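Local coordinates for ABC transporter, substrate binding protein (Polyamine) (Agrobacterium tumefaciens, PDB 4EUO) that binds gamma-aminobutyric acid selectively as the periplasmic substrate-binding protein of an ABC transporter, probably delivering it for uptake, at residues 2-14 / 29-41. Sequence-based numbering, arbitrary orientation.
Sequences DLVFSSWGGTTQD and GINVLQDGPTDYG. With ABU (gamma-amino-butanoic acid), chain E.
Q13 reaches from the first turn of its helix to the end of the neighbouring strand, and its NE2 spends both hydrogens there, one on Q34 OE1 and one on D35 O, each at 2.9 Å. Both acceptors lie close to the plane of the Q13 amide, which fixes its rotation; OE1 of the same amide takes the N-H of G9 on a lone pair. Q34 gets its oxygen there by bending, with chi2 at -64°, and the two glutamine side chains run antiparallel alongside each other, their amides 71° apart. Q34 OE1 also meets the edge of the F5 ring, in plane, and accepts a hydrogen bond from a water that also donates to Q13 O. D35 O is gripped twice, by Q13 NE2 on one face of its plane and S7 N on the other. Strands 3-6 and 32-35, linked by helix 10-28, form a parallel beta-alpha-beta unit of this periplasmic binding protein, and a ladder running from L3 N on N31 O to D35 N on F5 O zips them together. Past the strand ends, after the cis peptide before P37, T38 N bonds to S7 O at 2.8 Å, and T38 CB makes a CH-pi contact over the face of the W8 six-membered ring, 3.9 Å from its centroid. On the opposite face of that indole lies the GABA, whose carboxylate O receives a 2.6 Å hydrogen bond from T12 OG1. Y40 OH sits in plane at the indole edge, 3.6 Å from CZ2, while bonding to E60; W8 NE1 is tied to D58. The far end is looser: D2 and L33, both exposed, meet in plain van der Waals contact, OD2 to CD1 at 3.7 Å, D2 OD1 lies beside N31 CB, and a water links D2 OD1 to N31 N.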
loop_
_atom_site.group_PDB
_atom_site.type_symbol
_atom_site.label_atom_id
_atom_site.label_comp_id
_atom_site.label_asym_id
_atom_site.label_seq_id
_atom_site.Cartn_x
_atom_site.Cartn_y
_atom_site.Cartn_z
ATOM N N ASP A 2 -15.833 -6.396 21.133
ATOM C CA ASP A 2 -15.163 -6.817 19.906
ATOM C C ASP A 2 -14.155 -5.778 19.458
ATOM O O ASP A 2 -14.374 -4.580 19.680
ATOM C CB ASP A 2 -16.184 -7.009 18.794
ATOM C CG ASP A 2 -17.263 -8.018 19.129
ATOM O OD1 ASP A 2 -16.941 -9.034 19.773
ATOM O OD2 ASP A 2 -18.419 -7.803 18.718
ATOM N N LEU A 3 -13.099 -6.221 18.770
ATOM C CA LEU A 3 -12.103 -5.293 18.231
ATOM C C LEU A 3 -12.429 -5.084 16.761
ATOM O O LEU A 3 -12.764 -6.046 16.080
ATOM C CB LEU A 3 -10.708 -5.921 18.379
ATOM C CG LEU A 3 -9.565 -5.055 17.916
ATOM C CD1 LEU A 3 -8.842 -4.477 19.068
ATOM C CD2 LEU A 3 -8.616 -5.844 17.031
ATOM N N VAL A 4 -12.303 -3.836 16.265
ATOM C CA VAL A 4 -12.576 -3.539 14.870
ATOM C C VAL A 4 -11.260 -3.213 14.136
ATOM O O VAL A 4 -10.513 -2.332 14.564
ATOM C CB VAL A 4 -13.579 -2.386 14.709
ATOM C CG1 VAL A 4 -13.781 -2.048 13.237
ATOM C CG2 VAL A 4 -14.929 -2.718 15.371
ATOM N N PHE A 5 -11.024 -3.941 13.048
ATOM C CA PHE A 5 -9.863 -3.762 12.174
ATOM C C PHE A 5 -10.285 -3.167 10.864
ATOM O O PHE A 5 -11.167 -3.709 10.214
ATOM C CB PHE A 5 -9.157 -5.114 11.981
ATOM C CG PHE A 5 -8.006 -5.075 10.996
ATOM C CD1 PHE A 5 -6.849 -4.369 11.283
ATOM C CD2 PHE A 5 -8.097 -5.720 9.778
ATOM C CE1 PHE A 5 -5.786 -4.332 10.374
ATOM C CE2 PHE A 5 -7.029 -5.673 8.868
ATOM C CZ PHE A 5 -5.883 -5.001 9.189
ATOM N N SER A 6 -9.686 -2.014 10.503
ATOM C CA SER A 6 -9.978 -1.355 9.233
ATOM C C SER A 6 -8.815 -1.523 8.280
ATOM O O SER A 6 -7.663 -1.293 8.653
ATOM C CB SER A 6 -10.211 0.137 9.447
ATOM O OG SER A 6 -10.377 0.818 8.209
ATOM N N SER A 7 -9.115 -1.878 7.040
ATOM C CA SER A 7 -8.084 -2.027 6.011
ATOM C C SER A 7 -8.661 -1.633 4.650
ATOM O O SER A 7 -9.659 -0.908 4.587
ATOM C CB SER A 7 -7.433 -3.409 6.076
ATOM O OG SER A 7 -6.300 -3.451 5.222
ATOM N N TRP A 8 -8.033 -2.077 3.567
ATOM C CA TRP A 8 -8.268 -1.556 2.254
ATOM C C TRP A 8 -9.305 -2.313 1.456
ATOM O O TRP A 8 -9.453 -2.064 0.258
ATOM C CB TRP A 8 -6.899 -1.495 1.526
ATOM C CG TRP A 8 -5.967 -0.564 2.243
ATOM C CD1 TRP A 8 -5.145 -0.870 3.294
ATOM C CD2 TRP A 8 -5.852 0.846 2.043
ATOM N NE1 TRP A 8 -4.537 0.266 3.767
ATOM C CE2 TRP A 8 -4.965 1.342 3.032
ATOM C CE3 TRP A 8 -6.457 1.758 1.155
ATOM C CZ2 TRP A 8 -4.607 2.694 3.110
ATOM C CZ3 TRP A 8 -6.126 3.107 1.261
ATOM C CH2 TRP A 8 -5.188 3.556 2.207
ATOM N N GLY A 9 -10.014 -3.210 2.122
ATOM C CA GLY A 9 -11.104 -3.947 1.507
ATOM C C GLY A 9 -10.653 -5.029 0.561
ATOM O O GLY A 9 -9.452 -5.247 0.325
ATOM N N GLY A 10 -11.648 -5.702 0.022
ATOM C CA GLY A 10 -11.464 -6.688 -1.032
ATOM C C GLY A 10 -10.519 -7.798 -0.680
ATOM O O GLY A 10 -10.452 -8.246 0.456
ATOM N N THR A 11 -9.766 -8.215 -1.693
ATOM C CA THR A 11 -8.894 -9.376 -1.579
ATOM C C THR A 11 -7.841 -9.232 -0.545
ATOM O O THR A 11 -7.493 -10.188 0.146
ATOM C CB THR A 11 -8.375 -9.803 -2.935
ATOM O OG1 THR A 11 -7.825 -8.666 -3.612
ATOM C CG2 THR A 11 -9.471 -10.414 -3.796
ATOM N N THR A 12 -7.286 -8.004 -0.394
ATOM C CA THR A 12 -6.237 -7.818 0.618
ATOM C C THR A 12 -6.789 -7.953 2.035
ATOM O O THR A 12 -6.221 -8.637 2.878
ATOM C CB THR A 12 -5.558 -6.471 0.421
ATOM O OG1 THR A 12 -4.974 -6.552 -0.893
ATOM C CG2 THR A 12 -4.483 -6.194 1.480
ATOM N N GLN A 13 -7.910 -7.281 2.304
ATOM C CA GLN A 13 -8.468 -7.358 3.654
ATOM C C GLN A 13 -9.001 -8.762 3.952
ATOM O O GLN A 13 -8.827 -9.244 5.086
ATOM C CB GLN A 13 -9.523 -6.264 3.868
ATOM C CG GLN A 13 -10.001 -6.176 5.317
ATOM C CD GLN A 13 -10.731 -4.905 5.593
ATOM O OE1 GLN A 13 -10.709 -3.954 4.811
ATOM N NE2 GLN A 13 -11.320 -4.851 6.779
ATOM N N ASP A 14 -9.546 -9.434 2.957
ATOM C CA ASP A 14 -9.980 -10.821 3.180
ATOM C C ASP A 14 -8.791 -11.686 3.561
ATOM O O ASP A 14 -8.907 -12.558 4.419
ATOM C CB ASP A 14 -10.589 -11.386 1.895
ATOM C CG ASP A 14 -11.945 -10.827 1.556
ATOM O OD1 ASP A 14 -12.542 -10.127 2.420
ATOM O OD2 ASP A 14 -12.407 -11.055 0.421
ATOM N N GLY A 29 -9.442 -14.490 23.121
ATOM C CA GLY A 29 -10.878 -14.653 23.290
ATOM C C GLY A 29 -11.657 -13.446 22.795
ATOM O O GLY A 29 -12.863 -13.347 23.029
ATOM N N ILE A 30 -10.972 -12.516 22.075
ATOM C CA ILE A 30 -11.586 -11.304 21.523
ATOM C C ILE A 30 -11.903 -11.519 20.042
ATOM O O ILE A 30 -11.020 -11.925 19.287
ATOM C CB ILE A 30 -10.696 -10.046 21.772
ATOM C CG1 ILE A 30 -10.460 -9.828 23.287
ATOM C CG2 ILE A 30 -11.302 -8.780 21.115
ATOM C CD1 ILE A 30 -9.186 -9.045 23.677
ATOM N N ASN A 31 -13.160 -11.257 19.641
ATOM C CA ASN A 31 -13.647 -11.382 18.273
ATOM C C ASN A 31 -13.214 -10.145 17.473
ATOM O O ASN A 31 -13.315 -9.016 17.966
ATOM C CB ASN A 31 -15.173 -11.536 18.270
ATOM C CG ASN A 31 -15.878 -11.559 16.932
ATOM O OD1 ASN A 31 -16.947 -10.963 16.770
ATOM N ND2 ASN A 31 -15.357 -12.304 15.962
ATOM N N VAL A 32 -12.718 -10.371 16.245
ATOM C CA VAL A 32 -12.292 -9.301 15.346
ATOM C C VAL A 32 -13.376 -9.056 14.329
ATOM O O VAL A 32 -13.810 -9.987 13.635
ATOM C CB VAL A 32 -10.946 -9.620 14.645
ATOM C CG1 VAL A 32 -10.558 -8.502 13.657
ATOM C CG2 VAL A 32 -9.842 -9.842 15.663
ATOM N N LEU A 33 -13.770 -7.784 14.173
ATOM C CA LEU A 33 -14.733 -7.384 13.169
ATOM C C LEU A 33 -14.015 -6.573 12.080
ATOM O O LEU A 33 -13.061 -5.861 12.391
ATOM C CB LEU A 33 -15.845 -6.537 13.798
ATOM C CG LEU A 33 -16.654 -7.217 14.914
ATOM C CD1 LEU A 33 -17.678 -6.256 15.479
ATOM C CD2 LEU A 33 -17.334 -8.495 14.426
ATOM N N GLN A 34 -14.475 -6.678 10.844
ATOM C CA GLN A 34 -13.835 -5.964 9.734
ATOM C C GLN A 34 -14.571 -4.695 9.406
ATOM O O GLN A 34 -15.805 -4.699 9.320
ATOM C CB GLN A 34 -13.796 -6.844 8.459
ATOM C CG GLN A 34 -13.141 -8.215 8.642
ATOM C CD GLN A 34 -11.677 -8.073 8.989
ATOM O OE1 GLN A 34 -10.973 -7.166 8.478
ATOM N NE2 GLN A 34 -11.207 -8.853 9.934
ATOM N N ASP A 35 -13.838 -3.623 9.133
ATOM C CA ASP A 35 -14.431 -2.409 8.644
ATOM C C ASP A 35 -13.480 -1.717 7.654
ATOM O O ASP A 35 -12.373 -2.192 7.374
ATOM C CB ASP A 35 -14.894 -1.464 9.782
ATOM C CG ASP A 35 -15.955 -0.422 9.386
ATOM O OD1 ASP A 35 -16.462 -0.483 8.249
ATOM O OD2 ASP A 35 -16.238 0.468 10.202
ATOM N N GLY A 36 -13.927 -0.604 7.112
ATOM C CA GLY A 36 -13.186 0.162 6.143
ATOM C C GLY A 36 -14.062 0.540 4.966
ATOM O O GLY A 36 -15.299 0.489 5.057
ATOM N N PRO A 37 -13.454 0.912 3.850
ATOM C CA PRO A 37 -11.996 0.968 3.635
ATOM C C PRO A 37 -11.307 2.093 4.395
ATOM O O PRO A 37 -11.894 3.139 4.689
ATOM C CB PRO A 37 -11.885 1.157 2.124
ATOM C CG PRO A 37 -13.124 1.984 1.799
ATOM C CD PRO A 37 -14.199 1.359 2.652
ATOM N N THR A 38 -10.010 1.909 4.669
ATOM C CA THR A 38 -9.248 2.947 5.331
ATOM C C THR A 38 -9.475 4.260 4.626
ATOM O O THR A 38 -9.327 4.358 3.404
ATOM C CB THR A 38 -7.781 2.595 5.348
ATOM O OG1 THR A 38 -7.686 1.426 6.163
ATOM C CG2 THR A 38 -6.890 3.728 5.919
ATOM N N ASP A 39 -9.776 5.292 5.397
ATOM C CA ASP A 39 -10.059 6.614 4.884
ATOM C C ASP A 39 -9.572 7.577 5.941
ATOM O O ASP A 39 -10.065 7.535 7.076
ATOM C CB ASP A 39 -11.567 6.724 4.634
ATOM C CG ASP A 39 -12.017 8.048 4.066
ATOM O OD1 ASP A 39 -12.645 8.040 2.977
ATOM O OD2 ASP A 39 -11.740 9.089 4.691
ATOM N N TYR A 40 -8.605 8.428 5.588
ATOM C CA TYR A 40 -8.004 9.292 6.575
ATOM C C TYR A 40 -8.941 10.375 7.063
ATOM O O TYR A 40 -8.836 10.774 8.238
ATOM C CB TYR A 40 -6.690 9.867 6.048
ATOM C CG TYR A 40 -5.740 8.793 5.540
ATOM C CD1 TYR A 40 -5.491 7.637 6.280
ATOM C CD2 TYR A 40 -5.050 8.962 4.348
ATOM C CE1 TYR A 40 -4.626 6.646 5.809
ATOM C CE2 TYR A 40 -4.192 7.988 3.865
ATOM C CZ TYR A 40 -3.974 6.838 4.604
ATOM O OH TYR A 40 -3.154 5.838 4.161
ATOM N N GLY A 41 -9.873 10.803 6.210
ATOM C CA GLY A 41 -10.881 11.785 6.630
ATOM C C GLY A 41 -11.812 11.176 7.668
ATOM O O GLY A 41 -12.131 11.826 8.677
HETATM N N ABU E . -1.645 0.802 0.738
HETATM C CD ABU E . -1.500 -0.489 0.054
HETATM C CB ABU E . -2.802 -1.253 0.023
HETATM C CG ABU E . -2.591 -2.564 -0.654
HETATM C C ABU E . -3.838 -3.392 -0.884
HETATM O O ABU E . -3.769 -4.369 -1.784
HETATM O OXT ABU E . -4.994 -3.109 -0.335
HETATM O O HOH W 1 -14.996 -9.935 21.535
HETATM O O HOH W 2 -8.674 -8.110 7.688
#